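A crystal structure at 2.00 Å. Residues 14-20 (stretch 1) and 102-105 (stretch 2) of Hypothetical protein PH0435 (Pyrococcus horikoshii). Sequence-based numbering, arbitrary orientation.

Stretch 1 (14-20) EKVKGKI
Stretch 2 102-105: IVKA

The C-terminal end of the PH0435 chain, residues 102-105, packs against a helix that includes residues 14-20. Residues 14-20 are helical throughout (phi -54 to -71°, psi -37 to -48°), within a helix that extends beyond both ends of the stretch; Lys19 N donates to Lys15 O (2.9 Å) and Ile20 N to Val16 O (2.8 Å). Residues 102-104 are extended strand, which begins earlier in the chain, with phi/psi of -120/124° at Ile102, -118/123° at Val103 and -77/126° at Lys104; Ala105 follows with the terminal carboxylate. Register is set by Val16 CA and Ala105 CA, 5.0 Å apart, and 239 Å² is buried in all.

The apolar packing centres on Ala105, whose small methyl points toward the helix and comes close to its backbone, with CB 3.6 Å from both Lys15 C and Val16 N. Val16 (chi1 t) points sideways, yet its CG2 lies 3.8 Å from Ala105 CB. The CB atoms of Lys15 and Ala105 are 3.8 Å apart; the end of the Lys15 chain (m, t, t, p) leads away. Lys19, one turn on, also points toward the strand: its CB is 4.0 Å from Ala105 CB, and its bent chain (t, p, p, t) brings CD to 4.2 Å from CG1 of Val103 (chi1 t, pointing toward the helix).

No direct hydrogen bond joins the stretches. Lys19 CE lies 3.8 Å from Ala105 OXT and 3.9 Å from Lys104 O, so carbon faces these oxygens, while NZ bonds to a residue flanking one of the stretches. Lys104 contributes its carbonyl O, while its CA-to-CB bond points away and its extended side chain is all t. Water 1 donates to Lys15 O (2.7 Å from the water O) and weakly to Ala105 OXT (3.4 Å from the same O), linking helix carbonyl to carboxylate.

Lys17 (m, t, t, m) points away, and Ile20 (m, t) and Ile102 (m, t) are out of reach.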

# COMPACT_ATOMS: atom_id res chain seq x y z
N GLU A 14 9.54 8.27 -7.50
CA GLU A 14 8.91 9.49 -8.00
C GLU A 14 7.54 9.22 -8.64
O GLU A 14 6.57 9.91 -8.33
CB GLU A 14 9.82 10.18 -9.03
CG GLU A 14 9.21 11.44 -9.64
CD GLU A 14 10.15 12.15 -10.61
OE1 GLU A 14 10.60 11.51 -11.60
OE2 GLU A 14 10.44 13.34 -10.40
N LYS A 15 7.48 8.22 -9.51
CA LYS A 15 6.25 7.85 -10.19
C LYS A 15 5.24 7.20 -9.26
O LYS A 15 4.03 7.41 -9.38
CB LYS A 15 6.52 6.89 -11.35
CG LYS A 15 7.10 7.54 -12.60
CD LYS A 15 6.93 6.61 -13.80
CE LYS A 15 7.42 7.25 -15.09
NZ LYS A 15 8.88 7.51 -15.06
N VAL A 16 5.72 6.38 -8.33
CA VAL A 16 4.83 5.71 -7.40
C VAL A 16 4.06 6.74 -6.57
O VAL A 16 2.84 6.63 -6.41
CB VAL A 16 5.61 4.76 -6.47
CG1 VAL A 16 4.71 4.29 -5.34
CG2 VAL A 16 6.11 3.56 -7.28
N LYS A 17 4.76 7.73 -6.04
CA LYS A 17 4.10 8.75 -5.23
C LYS A 17 2.97 9.43 -6.00
O LYS A 17 1.89 9.67 -5.45
CB LYS A 17 5.12 9.78 -4.74
CG LYS A 17 6.05 9.24 -3.67
CD LYS A 17 6.93 10.32 -3.07
CE LYS A 17 7.82 9.76 -1.95
NZ LYS A 17 7.03 9.25 -0.79
N GLY A 18 3.21 9.74 -7.27
CA GLY A 18 2.18 10.38 -8.08
C GLY A 18 1.01 9.45 -8.37
O GLY A 18 -0.15 9.86 -8.34
N LYS A 19 1.31 8.18 -8.64
CA LYS A 19 0.27 7.20 -8.94
C LYS A 19 -0.60 6.95 -7.71
O LYS A 19 -1.83 6.93 -7.82
CB LYS A 19 0.91 5.90 -9.43
CG LYS A 19 -0.08 4.76 -9.70
CD LYS A 19 -1.11 5.11 -10.78
CE LYS A 19 -0.47 5.35 -12.14
NZ LYS A 19 -1.51 5.57 -13.19
N ILE A 20 0.02 6.76 -6.55
CA ILE A 20 -0.76 6.52 -5.33
C ILE A 20 -1.68 7.71 -5.04
O ILE A 20 -2.86 7.53 -4.74
CB ILE A 20 0.16 6.27 -4.11
CG1 ILE A 20 0.90 4.95 -4.30
CG2 ILE A 20 -0.67 6.23 -2.83
CD1 ILE A 20 1.87 4.61 -3.19
N ILE A 102 -1.67 -5.56 -9.12
CA ILE A 102 -0.42 -4.86 -9.32
C ILE A 102 -0.64 -3.75 -10.33
O ILE A 102 -1.10 -3.99 -11.45
CB ILE A 102 0.69 -5.80 -9.84
CG1 ILE A 102 0.97 -6.88 -8.80
CG2 ILE A 102 1.96 -5.01 -10.13
CD1 ILE A 102 2.01 -7.89 -9.23
N VAL A 103 -0.31 -2.52 -9.93
CA VAL A 103 -0.46 -1.36 -10.78
C VAL A 103 0.89 -0.72 -11.04
O VAL A 103 1.61 -0.37 -10.11
CB VAL A 103 -1.38 -0.31 -10.13
CG1 VAL A 103 -1.50 0.91 -11.02
CG2 VAL A 103 -2.75 -0.91 -9.86
N LYS A 104 1.24 -0.60 -12.32
CA LYS A 104 2.51 0.01 -12.72
C LYS A 104 2.37 1.52 -12.58
O LYS A 104 1.45 2.12 -13.13
CB LYS A 104 2.82 -0.36 -14.17
CG LYS A 104 4.04 0.36 -14.76
CD LYS A 104 4.24 -0.03 -16.21
CE LYS A 104 5.45 0.67 -16.81
NZ LYS A 104 5.66 0.27 -18.23
N ALA A 105 3.29 2.14 -11.85
CA ALA A 105 3.24 3.59 -11.64
C ALA A 105 3.56 4.37 -12.92
O ALA A 105 4.21 3.79 -13.82
CB ALA A 105 4.21 4.00 -10.54
OXT ALA A 105 3.18 5.55 -12.99
O HOH W 1 3.00 8.63 -11.58